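Local atomic coordinates of truncated hemoglobin 4 (Chlamydomonas reinhardtii, PDB entry 6BME), a protein that binds a heme whose iron is coordinated on both sides by the protein, and probably binds oxygen. Residues Val19-Leu24 with Thr41-Gln46; Ala51-Ala56 with Asp105-Val110; Leu78-Phe83 with Phe118-Tyr123. One frame throughout, in Å; residues are numbered along the deposited sequence.

Overall arrangement
Within this globin domain of a longer protein, interactions 1 and 3 both touch the heme, and helix 39-53 ties interaction 1 to interaction 2. Interaction 1 packs helix 10-25 against helix 39-53, which carries the iron ligand Lys45. Interaction 2 lies at the C-terminal end of that same helix, its centre about 16 Å from the centre of interaction 1, and joins it to helix 101-114. Interaction 3 sets the start of helix 80-96 against the chain after helix 101-114; its centre is about 20 Å from each of the others. There Phe118 comes within about 4 Å, side chain to side chain, of His69, the second iron ligand. No two interactions touch.

Interaction 1. Residues Val19-Leu24 with Thr41-Gln46; sequences VFYKKL and TLIAKQ. With HEM (protoporphyrin IX containing Fe), chain C.
Tyr21 and Gln46 mark the closest backbone approach, CA to CA 6.8 Å, where helical segments 19-24 and 41-46 run at 119° to each other with their axes 10.4 Å apart. Gln46 carries the contact. A bend at chi2 (-64°) brings CD up to the Phe20 ring, and the amide lies over one face near the rim, the two planes only 16° apart and NE2 3.1 Å from Phe20 CD2. Leu24 lies over the same face and reaches Gln46 tip to tip, CD1 to NE2 3.2 Å. An alanine in place of Phe20 would probably open a gap beneath Leu24 CD1 and set the Gln46 amide free to turn. In the two-on-two globin fold this is the packing of the B and E helices on the distal side of the heme. Lys45, the residue before Gln46, runs extended across the porphyrin and bends only at its last torsion to put NZ 2.1 Å from the heme iron, which His69 also binds. Tyr21 closes the far end of the contact: Leu42 CD1 meets the ring edge in its plane, 4.0 Å from Tyr21 CE1, while Ile43 CD1 lies over a face, 4.3 Å from Tyr21 CD1.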
loop_
_atom_site.group_PDB
_atom_site.type_symbol
_atom_site.label_atom_id
_atom_site.label_comp_id
_atom_site.label_asym_id
_atom_site.label_seq_id
_atom_site.Cartn_x
_atom_site.Cartn_y
_atom_site.Cartn_z
ATOM N N VAL A 19 4.589 -11.543 0.136
ATOM C CA VAL A 19 3.887 -11.672 -1.144
ATOM C C VAL A 19 3.700 -10.297 -1.778
ATOM O O VAL A 19 4.022 -10.082 -2.953
ATOM C CB VAL A 19 2.532 -12.373 -0.946
ATOM C CG1 VAL A 19 1.647 -12.221 -2.218
ATOM C CG2 VAL A 19 2.728 -13.837 -0.562
ATOM N N PHE A 20 3.204 -9.346 -0.985
ATOM C CA PHE A 20 2.874 -8.013 -1.473
ATOM C C PHE A 20 4.131 -7.273 -1.898
ATOM O O PHE A 20 4.175 -6.683 -2.982
ATOM C CB PHE A 20 2.113 -7.277 -0.368
ATOM C CG PHE A 20 1.704 -5.877 -0.704
ATOM C CD1 PHE A 20 1.194 -5.550 -1.957
ATOM C CD2 PHE A 20 1.771 -4.891 0.265
ATOM C CE1 PHE A 20 0.807 -4.236 -2.244
ATOM C CE2 PHE A 20 1.378 -3.587 -0.012
ATOM C CZ PHE A 20 0.898 -3.259 -1.265
ATOM N N TYR A 21 5.177 -7.345 -1.074
ATOM C CA TYR A 21 6.456 -6.723 -1.399
ATOM C C TYR A 21 7.014 -7.249 -2.715
ATOM O O TYR A 21 7.430 -6.471 -3.587
ATOM C CB TYR A 21 7.441 -6.974 -0.256
ATOM C CG TYR A 21 8.869 -6.632 -0.589
ATOM C CD1 TYR A 21 9.320 -5.325 -0.524
ATOM C CD2 TYR A 21 9.768 -7.614 -0.966
ATOM C CE1 TYR A 21 10.629 -5.002 -0.825
ATOM C CE2 TYR A 21 11.081 -7.303 -1.269
ATOM C CZ TYR A 21 11.503 -5.994 -1.198
ATOM O OH TYR A 21 12.808 -5.676 -1.503
ATOM N N LYS A 22 7.017 -8.574 -2.885
ATOM C CA LYS A 22 7.613 -9.159 -4.083
ATOM C C LYS A 22 6.829 -8.779 -5.330
ATOM O O LYS A 22 7.422 -8.519 -6.385
ATOM C CB LYS A 22 7.714 -10.680 -3.927
ATOM C CG LYS A 22 8.743 -11.110 -2.888
ATOM C CD LYS A 22 8.777 -12.618 -2.731
ATOM C CE LYS A 22 9.697 -13.042 -1.580
ATOM N NZ LYS A 22 8.970 -13.828 -0.539
ATOM N N LYS A 23 5.498 -8.699 -5.224
ATOM C CA LYS A 23 4.694 -8.216 -6.349
ATOM C C LYS A 23 5.133 -6.822 -6.788
ATOM O O LYS A 23 5.272 -6.554 -7.983
ATOM C CB LYS A 23 3.207 -8.209 -5.985
ATOM C CG LYS A 23 2.520 -9.562 -6.033
ATOM C CD LYS A 23 1.082 -9.449 -5.532
ATOM C CE LYS A 23 0.395 -10.804 -5.475
ATOM N NZ LYS A 23 0.242 -11.404 -6.837
ATOM N N LEU A 24 5.348 -5.910 -5.833
ATOM C CA LEU A 24 5.751 -4.555 -6.202
ATOM C C LEU A 24 7.137 -4.546 -6.834
ATOM O O LEU A 24 7.362 -3.884 -7.856
ATOM C CB LEU A 24 5.716 -3.632 -4.982
ATOM C CG LEU A 24 4.421 -3.545 -4.176
ATOM C CD1 LEU A 24 4.543 -2.441 -3.136
ATOM C CD2 LEU A 24 3.226 -3.297 -5.084
ATOM N N THR A 41 13.097 0.341 5.627
ATOM C CA THR A 41 12.026 1.283 5.328
ATOM C C THR A 41 10.923 0.630 4.500
ATOM O O THR A 41 9.735 0.847 4.761
ATOM C CB THR A 41 12.605 2.493 4.595
ATOM O OG1 THR A 41 13.592 3.132 5.429
ATOM C CG2 THR A 41 11.518 3.470 4.231
ATOM N N LEU A 42 11.295 -0.184 3.508
ATOM C CA LEU A 42 10.296 -0.778 2.622
ATOM C C LEU A 42 9.444 -1.800 3.362
ATOM O O LEU A 42 8.215 -1.807 3.235
ATOM C CB LEU A 42 10.975 -1.435 1.419
ATOM C CG LEU A 42 11.472 -0.497 0.321
ATOM C CD1 LEU A 42 11.990 -1.285 -0.871
ATOM C CD2 LEU A 42 10.355 0.448 -0.090
ATOM N N ILE A 43 10.085 -2.686 4.121
ATOM C CA ILE A 43 9.334 -3.670 4.894
ATOM C C ILE A 43 8.419 -2.966 5.886
ATOM O O ILE A 43 7.259 -3.356 6.065
ATOM C CB ILE A 43 10.296 -4.651 5.593
ATOM C CG1 ILE A 43 11.051 -5.474 4.558
ATOM C CG2 ILE A 43 9.544 -5.581 6.549
ATOM C CD1 ILE A 43 10.148 -6.263 3.634
ATOM N N ALA A 44 8.914 -1.903 6.528
ATOM C CA ALA A 44 8.073 -1.160 7.462
ATOM C C ALA A 44 6.901 -0.514 6.738
ATOM O O ALA A 44 5.775 -0.509 7.246
ATOM C CB ALA A 44 8.896 -0.100 8.206
ATOM N N LYS A 45 7.149 0.025 5.540
ATOM C CA LYS A 45 6.071 0.587 4.735
ATOM C C LYS A 45 4.979 -0.441 4.471
ATOM O O LYS A 45 3.783 -0.156 4.632
ATOM C CB LYS A 45 6.626 1.105 3.406
ATOM C CG LYS A 45 5.565 1.214 2.305
ATOM C CD LYS A 45 6.164 1.780 1.020
ATOM C CE LYS A 45 5.226 1.586 -0.172
ATOM N NZ LYS A 45 3.867 2.189 0.036
ATOM N N GLN A 46 5.370 -1.637 4.029
ATOM C CA GLN A 46 4.377 -2.642 3.668
ATOM C C GLN A 46 3.565 -3.062 4.881
ATOM O O GLN A 46 2.346 -3.259 4.788
ATOM C CB GLN A 46 5.068 -3.834 3.015
ATOM C CG GLN A 46 5.829 -3.444 1.742
ATOM C CD GLN A 46 4.896 -2.945 0.646
ATOM O OE1 GLN A 46 4.457 -1.788 0.650
ATOM N NE2 GLN A 46 4.579 -3.830 -0.297
HETATM C CHA HEM C . 6.416 5.334 1.770
HETATM C CHB HEM C . 1.981 3.711 2.792
HETATM C CHC HEM C . 0.865 4.188 -1.895
HETATM C CHD HEM C . 5.590 4.113 -2.874
HETATM C C1A HEM C . 5.339 4.898 2.508
HETATM C C2A HEM C . 5.242 4.713 3.950
HETATM C C3A HEM C . 4.002 4.252 4.202
HETATM C C4A HEM C . 3.282 4.133 2.955
HETATM C CMA HEM C . 3.369 3.900 5.564
HETATM C CAA HEM C . 6.351 5.001 5.011
HETATM C CBA HEM C . 7.602 4.153 4.778
HETATM C CGA HEM C . 8.600 4.257 5.917
HETATM O O1A HEM C . 9.118 5.385 6.191
HETATM O O2A HEM C . 8.889 3.188 6.531
HETATM C C1B HEM C . 1.251 3.829 1.626
HETATM C C2B HEM C . -0.193 3.824 1.499
HETATM C C3B HEM C . -0.482 3.971 0.198
HETATM C C4B HEM C . 0.760 4.041 -0.532
HETATM C CMB HEM C . -1.201 3.710 2.666
HETATM C CAB HEM C . -1.856 4.017 -0.513
HETATM C CBB HEM C . -2.974 3.496 -0.007
HETATM C C1C HEM C . 2.050 4.113 -2.579
HETATM C C2C HEM C . 2.190 3.961 -3.997
HETATM C C3C HEM C . 3.487 3.912 -4.290
HETATM C C4C HEM C . 4.224 4.058 -3.046
HETATM C CMC HEM C . 1.008 3.840 -4.983
HETATM C CAC HEM C . 4.053 3.736 -5.712
HETATM C CBC HEM C . 5.164 3.022 -5.919
HETATM C C1D HEM C . 6.220 4.519 -1.710
HETATM C C2D HEM C . 7.623 4.846 -1.562
HETATM C C3D HEM C . 7.843 5.172 -0.288
HETATM C C4D HEM C . 6.592 5.072 0.423
HETATM C CMD HEM C . 8.659 4.788 -2.697
HETATM C CAD HEM C . 9.191 5.567 0.383
HETATM C CBD HEM C . 9.523 7.024 0.089
HETATM C CGD HEM C . 10.865 7.315 0.719
HETATM O O1D HEM C . 11.121 6.823 1.848
HETATM O O2D HEM C . 11.666 8.050 0.101
HETATM N NA HEM C . 4.139 4.521 1.950
HETATM N NB HEM C . 1.804 3.969 0.363
HETATM N NC HEM C . 3.308 4.179 -2.034
HETATM N ND HEM C . 5.612 4.681 -0.474
HETATM FE FE HEM C . 3.716 4.316 -0.060
#

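Interaction 2. Residues Ala51-Ala56 with Asp105-Val110; sequences AYAFGA and DEAAGV
Val110 packs its two methyls against Tyr52 and Ala53, at one flank of a largely apolar contact. CG1, anti to the backbone N (chi1 171°), touches Tyr52 CE2 at 3.6 Å. On the other flank the methyls of Ala53 and Ala107 meet at 4.1 Å, CB to CB, and the far end of the Phe54 ring also leans on Ala107, with Phe54 CZ 3.9 Å from Ala107 CB. The small side chains of Ala53 and Ala107 permit a backbone separation of 4.8 Å, CA to CA.

Polar atoms enter in three ways. Val110 CG2 makes a van der Waals contact with the carbonyl of Ala53, 3.4 Å from its O. No direct hydrogen bond joins the two segments; a water lies between them. It donates to Ala53 O at 3.1 Å, the firm bond of the two, whereas its 2.5 Å to Glu106 OE2 is too short to be taken at face value. The extended Glu106 chain also brings OE2 to the edge of the Phe54 ring, near its plane, with ring and carboxylate turned 74° apart.

Backbone bonds shape the end of helix 39-53. Gly55, with a phi of 61°, turns the chain so that Ala56 N reaches Ala51 O at 2.8 Å and Gly55 N bonds to Tyr52 O. Ala51 O accepts from Phe54 N as well.

Phe90 and Leu94 of helix 80-96 cover Ala107 from outside the pair; Phe90 also touches Ala53 and Leu94 touches Phe54. A Schellman motif thus ends the E helix where it packs on the H helix of the two-on-two globin fold.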
loop_
_atom_site.group_PDB
_atom_site.type_symbol
_atom_site.label_atom_id
_atom_site.label_comp_id
_atom_site.label_asym_id
_atom_site.label_seq_id
_atom_site.Cartn_x
_atom_site.Cartn_y
_atom_site.Cartn_z
ATOM N N ALA A 51 -1.546 -2.694 7.826
ATOM C CA ALA A 51 -2.255 -2.295 9.038
ATOM C C ALA A 51 -3.295 -1.212 8.738
ATOM O O ALA A 51 -4.430 -1.275 9.226
ATOM C CB ALA A 51 -1.250 -1.820 10.090
ATOM N N TYR A 52 -2.928 -0.227 7.910
ATOM C CA TYR A 52 -3.846 0.854 7.556
ATOM C C TYR A 52 -5.073 0.332 6.818
ATOM O O TYR A 52 -6.206 0.736 7.113
ATOM C CB TYR A 52 -3.119 1.899 6.702
ATOM C CG TYR A 52 -3.974 3.101 6.380
ATOM C CD1 TYR A 52 -4.209 4.087 7.332
ATOM C CD2 TYR A 52 -4.555 3.249 5.123
ATOM C CE1 TYR A 52 -5.002 5.188 7.043
ATOM C CE2 TYR A 52 -5.347 4.347 4.826
ATOM C CZ TYR A 52 -5.562 5.310 5.787
ATOM O OH TYR A 52 -6.347 6.398 5.492
ATOM N N ALA A 53 -4.871 -0.571 5.860
ATOM C CA ALA A 53 -6.005 -1.124 5.121
ATOM C C ALA A 53 -7.039 -1.755 6.054
ATOM O O ALA A 53 -8.234 -1.783 5.732
ATOM C CB ALA A 53 -5.511 -2.141 4.089
ATOM N N PHE A 54 -6.614 -2.241 7.219
ATOM C CA PHE A 54 -7.527 -2.893 8.149
ATOM C C PHE A 54 -7.748 -2.089 9.421
ATOM O O PHE A 54 -8.131 -2.660 10.445
ATOM C CB PHE A 54 -7.021 -4.297 8.464
ATOM C CG PHE A 54 -7.141 -5.212 7.299
ATOM C CD1 PHE A 54 -8.393 -5.638 6.883
ATOM C CD2 PHE A 54 -6.024 -5.589 6.571
ATOM C CE1 PHE A 54 -8.528 -6.451 5.788
ATOM C CE2 PHE A 54 -6.152 -6.413 5.470
ATOM C CZ PHE A 54 -7.408 -6.847 5.084
ATOM N N GLY A 55 -7.533 -0.776 9.365
ATOM C CA GLY A 55 -7.823 0.094 10.494
ATOM C C GLY A 55 -7.045 -0.216 11.753
ATOM O O GLY A 55 -7.531 0.057 12.857
ATOM N N ALA A 56 -5.837 -0.766 11.625
ATOM C CA ALA A 56 -5.014 -1.104 12.776
ATOM C C ALA A 56 -3.951 -0.055 13.085
ATOM O O ALA A 56 -3.182 -0.240 14.031
ATOM C CB ALA A 56 -4.349 -2.470 12.576
ATOM N N ASP A 105 -13.270 -6.678 0.933
ATOM C CA ASP A 105 -14.117 -5.511 0.709
ATOM C C ASP A 105 -13.741 -4.380 1.648
ATOM O O ASP A 105 -13.683 -3.214 1.240
ATOM C CB ASP A 105 -15.593 -5.887 0.886
ATOM C CG ASP A 105 -16.148 -6.701 -0.288
ATOM O OD1 ASP A 105 -15.606 -6.603 -1.408
ATOM O OD2 ASP A 105 -17.145 -7.435 -0.095
ATOM N N GLU A 106 -13.474 -4.708 2.915
ATOM C CA GLU A 106 -13.095 -3.687 3.881
ATOM C C GLU A 106 -11.807 -2.993 3.452
ATOM O O GLU A 106 -11.722 -1.759 3.443
ATOM C CB GLU A 106 -12.951 -4.321 5.270
ATOM C CG GLU A 106 -12.258 -3.418 6.270
ATOM C CD GLU A 106 -12.094 -4.055 7.647
ATOM O OE1 GLU A 106 -12.658 -5.154 7.887
ATOM O OE2 GLU A 106 -11.397 -3.441 8.484
ATOM N N ALA A 107 -10.799 -3.779 3.070
ATOM C CA ALA A 107 -9.539 -3.204 2.607
ATOM C C ALA A 107 -9.752 -2.349 1.364
ATOM O O ALA A 107 -9.208 -1.242 1.257
ATOM C CB ALA A 107 -8.532 -4.323 2.329
ATOM N N ALA A 108 -10.558 -2.841 0.420
ATOM C CA ALA A 108 -10.835 -2.092 -0.797
ATOM C C ALA A 108 -11.479 -0.749 -0.485
ATOM O O ALA A 108 -11.101 0.274 -1.066
ATOM C CB ALA A 108 -11.732 -2.915 -1.722
ATOM N N GLY A 109 -12.455 -0.731 0.427
ATOM C CA GLY A 109 -13.082 0.528 0.797
ATOM C C GLY A 109 -12.081 1.542 1.321
ATOM O O GLY A 109 -12.140 2.727 0.978
ATOM N N VAL A 110 -11.135 1.087 2.144
ATOM C CA VAL A 110 -10.107 1.990 2.657
ATOM C C VAL A 110 -9.274 2.542 1.510
ATOM O O VAL A 110 -9.074 3.759 1.387
ATOM C CB VAL A 110 -9.231 1.267 3.694
ATOM C CG1 VAL A 110 -8.028 2.128 4.066
ATOM C CG2 VAL A 110 -10.058 0.918 4.933
HETATM O O HOH W 1 -10.579 -1.209 7.749
#

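Interaction 3. Residues Leu78-Phe83 with Phe118-Tyr123; sequences LNLTHF and FDPERY. With HEM (protoporphyrin IX containing Fe), chain C.
Leu78, Phe83 and Phe118 line the heme pocket together, joining the start of helix 80-96 to the chain that follows helix 101-114. Phe118 is central. Its CG stands anti to the carbonyl carbon (chi1 -71°), and at the far end of the ring CZ comes within 3.5 Å of the heme meso carbon CHC. Phe83 CD2 sits over one face of this ring toward the rim, 3.4 Å from Phe118 CD1; the rings meet obliquely, their planes 37° apart. Leu78 CD2 instead approaches the Phe118 ring edge in its plane, 4.0 Å from Phe118 CE2, while its other methyl, CD1, lies 3.5 Å from the vinyl carbon CAC. A second vinyl group is touched by Phe83, whose CE2 is 3.6 Å from CAB.

Farther from the heme, Leu80 CD2 packs on the carbonyl O of Phe118 at 3.5 Å, and Pro120 CG meets Asn79 CB. Asn79 and His82 form a capping box: OD1 accepts from His82 N at 3.0 Å, and Asn79 N donates to His82 ND1. Asp119 OD1 takes Glu121 N in an Asx turn. Phe118, which also meets His69 edge-to-face, and Leu78 belong to the proximal wall of the globin heme pocket, with Phe83 at the heme edge.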
loop_
_atom_site.group_PDB
_atom_site.type_symbol
_atom_site.label_atom_id
_atom_site.label_comp_id
_atom_site.label_asym_id
_atom_site.label_seq_id
_atom_site.Cartn_x
_atom_site.Cartn_y
_atom_site.Cartn_z
ATOM N N LEU A 78 4.554 10.056 -10.070
ATOM C CA LEU A 78 3.667 9.066 -9.461
ATOM C C LEU A 78 2.216 9.440 -9.740
ATOM O O LEU A 78 1.821 10.601 -9.575
ATOM C CB LEU A 78 3.920 8.993 -7.955
ATOM C CG LEU A 78 3.139 7.889 -7.236
ATOM C CD1 LEU A 78 3.615 6.574 -7.788
ATOM C CD2 LEU A 78 3.318 7.942 -5.701
ATOM N N ASN A 79 1.415 8.469 -10.182
ATOM C CA ASN A 79 0.078 8.810 -10.663
ATOM C C ASN A 79 -0.948 7.751 -10.260
ATOM O O ASN A 79 -0.642 6.769 -9.573
ATOM C CB ASN A 79 0.095 9.046 -12.185
ATOM C CG ASN A 79 0.462 7.802 -12.981
ATOM O OD1 ASN A 79 -0.026 6.720 -12.711
ATOM N ND2 ASN A 79 1.321 7.967 -13.981
ATOM N N LEU A 80 -2.192 7.972 -10.702
ATOM C CA LEU A 80 -3.293 7.100 -10.316
ATOM C C LEU A 80 -3.132 5.694 -10.884
ATOM O O LEU A 80 -3.606 4.724 -10.277
ATOM C CB LEU A 80 -4.621 7.709 -10.775
ATOM C CG LEU A 80 -5.141 8.906 -9.975
ATOM C CD1 LEU A 80 -6.384 9.453 -10.617
ATOM C CD2 LEU A 80 -5.412 8.522 -8.507
ATOM N N THR A 81 -2.507 5.560 -12.057
ATOM C CA THR A 81 -2.268 4.222 -12.587
ATOM C C THR A 81 -1.334 3.457 -11.656
ATOM O O THR A 81 -1.540 2.273 -11.382
ATOM C CB THR A 81 -1.681 4.297 -13.998
ATOM O OG1 THR A 81 -2.512 5.128 -14.829
ATOM C CG2 THR A 81 -1.612 2.904 -14.632
ATOM N N HIS A 82 -0.314 4.131 -11.136
ATOM C CA HIS A 82 0.563 3.472 -10.180
ATOM C C HIS A 82 -0.204 3.076 -8.923
ATOM O O HIS A 82 -0.065 1.942 -8.443
ATOM C CB HIS A 82 1.740 4.381 -9.845
ATOM C CG HIS A 82 2.567 4.749 -11.039
ATOM N ND1 HIS A 82 2.914 6.048 -11.331
ATOM C CD2 HIS A 82 3.099 3.987 -12.023
ATOM C CE1 HIS A 82 3.640 6.071 -12.434
ATOM N NE2 HIS A 82 3.756 4.835 -12.881
ATOM N N PHE A 83 -1.038 3.988 -8.394
ATOM C CA PHE A 83 -1.836 3.678 -7.204
ATOM C C PHE A 83 -2.724 2.464 -7.439
ATOM O O PHE A 83 -2.838 1.585 -6.574
ATOM C CB PHE A 83 -2.705 4.868 -6.792
ATOM C CG PHE A 83 -3.650 4.555 -5.648
ATOM C CD1 PHE A 83 -4.896 3.975 -5.884
ATOM C CD2 PHE A 83 -3.280 4.817 -4.333
ATOM C CE1 PHE A 83 -5.749 3.664 -4.835
ATOM C CE2 PHE A 83 -4.132 4.519 -3.273
ATOM C CZ PHE A 83 -5.367 3.936 -3.522
ATOM N N PHE A 118 -3.750 10.544 -4.603
ATOM C CA PHE A 118 -2.734 10.218 -5.590
ATOM C C PHE A 118 -3.083 10.766 -6.962
ATOM O O PHE A 118 -2.454 10.386 -7.954
ATOM C CB PHE A 118 -2.510 8.706 -5.622
ATOM C CG PHE A 118 -1.811 8.205 -4.395
ATOM C CD1 PHE A 118 -2.526 7.955 -3.233
ATOM C CD2 PHE A 118 -0.421 8.068 -4.377
ATOM C CE1 PHE A 118 -1.879 7.519 -2.070
ATOM C CE2 PHE A 118 0.236 7.638 -3.229
ATOM C CZ PHE A 118 -0.498 7.368 -2.066
ATOM N N ASP A 119 -4.046 11.681 -7.029
ATOM C CA ASP A 119 -4.385 12.367 -8.266
ATOM C C ASP A 119 -3.392 13.506 -8.500
ATOM O O ASP A 119 -3.411 14.507 -7.769
ATOM C CB ASP A 119 -5.821 12.887 -8.196
ATOM C CG ASP A 119 -6.274 13.563 -9.483
ATOM O OD1 ASP A 119 -5.440 13.856 -10.371
ATOM O OD2 ASP A 119 -7.489 13.809 -9.594
ATOM N N PRO A 120 -2.546 13.410 -9.526
ATOM C CA PRO A 120 -1.534 14.458 -9.744
ATOM C C PRO A 120 -2.128 15.830 -10.002
ATOM O O PRO A 120 -1.448 16.829 -9.763
ATOM C CB PRO A 120 -0.760 13.950 -10.967
ATOM C CG PRO A 120 -1.058 12.455 -11.016
ATOM C CD PRO A 120 -2.457 12.343 -10.534
ATOM N N GLU A 121 -3.373 15.914 -10.474
ATOM C CA GLU A 121 -3.969 17.226 -10.717
ATOM C C GLU A 121 -4.113 18.044 -9.439
ATOM O O GLU A 121 -4.238 19.270 -9.513
ATOM C CB GLU A 121 -5.322 17.065 -11.410
ATOM C CG GLU A 121 -5.209 16.514 -12.832
ATOM C CD GLU A 121 -4.902 17.590 -13.873
ATOM O OE1 GLU A 121 -5.332 17.425 -15.040
ATOM O OE2 GLU A 121 -4.245 18.602 -13.536
ATOM N N ARG A 122 -4.071 17.398 -8.275
ATOM C CA ARG A 122 -4.149 18.084 -6.992
ATOM C C ARG A 122 -2.829 18.724 -6.556
ATOM O O ARG A 122 -2.815 19.436 -5.545
ATOM C CB ARG A 122 -4.638 17.099 -5.921
ATOM C CG ARG A 122 -6.080 16.639 -6.148
ATOM C CD ARG A 122 -6.615 15.821 -4.988
ATOM N NE ARG A 122 -8.077 15.790 -4.981
ATOM C CZ ARG A 122 -8.812 14.854 -5.577
ATOM N NH1 ARG A 122 -10.140 14.914 -5.521
ATOM N NH2 ARG A 122 -8.223 13.858 -6.227
ATOM N N TYR A 123 -1.739 18.530 -7.295
ATOM C CA TYR A 123 -0.415 18.989 -6.895
ATOM C C TYR A 123 0.111 19.998 -7.906
ATOM O O TYR A 123 -0.282 19.978 -9.073
ATOM C CB TYR A 123 0.557 17.792 -6.772
ATOM C CG TYR A 123 0.151 16.799 -5.714
ATOM C CD1 TYR A 123 -0.874 15.884 -5.947
ATOM C CD2 TYR A 123 0.779 16.781 -4.471
ATOM C CE1 TYR A 123 -1.256 14.968 -4.964
ATOM C CE2 TYR A 123 0.406 15.872 -3.489
ATOM C CZ TYR A 123 -0.610 14.967 -3.742
ATOM O OH TYR A 123 -0.980 14.067 -2.771
HETATM C CHA HEM C . 6.416 5.334 1.770
HETATM C CHB HEM C . 1.981 3.711 2.792
HETATM C CHC HEM C . 0.865 4.188 -1.895
HETATM C CHD HEM C . 5.590 4.113 -2.874
HETATM C C1A HEM C . 5.339 4.898 2.508
HETATM C C2A HEM C . 5.242 4.713 3.950
HETATM C C3A HEM C . 4.002 4.252 4.202
HETATM C C4A HEM C . 3.282 4.133 2.955
HETATM C CMA HEM C . 3.369 3.900 5.564
HETATM C CAA HEM C . 6.351 5.001 5.011
HETATM C CBA HEM C . 7.602 4.153 4.778
HETATM C CGA HEM C . 8.600 4.257 5.917
HETATM O O1A HEM C . 9.118 5.385 6.191
HETATM O O2A HEM C . 8.889 3.188 6.531
HETATM C C1B HEM C . 1.251 3.829 1.626
HETATM C C2B HEM C . -0.193 3.824 1.499
HETATM C C3B HEM C . -0.482 3.971 0.198
HETATM C C4B HEM C . 0.760 4.041 -0.532
HETATM C CMB HEM C . -1.201 3.710 2.666
HETATM C CAB HEM C . -1.856 4.017 -0.513
HETATM C CBB HEM C . -2.974 3.496 -0.007
HETATM C C1C HEM C . 2.050 4.113 -2.579
HETATM C C2C HEM C . 2.190 3.961 -3.997
HETATM C C3C HEM C . 3.487 3.912 -4.290
HETATM C C4C HEM C . 4.224 4.058 -3.046
HETATM C CMC HEM C . 1.008 3.840 -4.983
HETATM C CAC HEM C . 4.053 3.736 -5.712
HETATM C CBC HEM C . 5.164 3.022 -5.919
HETATM C C1D HEM C . 6.220 4.519 -1.710
HETATM C C2D HEM C . 7.623 4.846 -1.562
HETATM C C3D HEM C . 7.843 5.172 -0.288
HETATM C C4D HEM C . 6.592 5.072 0.423
HETATM C CMD HEM C . 8.659 4.788 -2.697
HETATM C CAD HEM C . 9.191 5.567 0.383
HETATM C CBD HEM C . 9.523 7.024 0.089
HETATM C CGD HEM C . 10.865 7.315 0.719
HETATM O O1D HEM C . 11.121 6.823 1.848
HETATM O O2D HEM C . 11.666 8.050 0.101
HETATM N NA HEM C . 4.139 4.521 1.950
HETATM N NB HEM C . 1.804 3.969 0.363
HETATM N NC HEM C . 3.308 4.179 -2.034
HETATM N ND HEM C . 5.612 4.681 -0.474
HETATM FE FE HEM C . 3.716 4.316 -0.060
#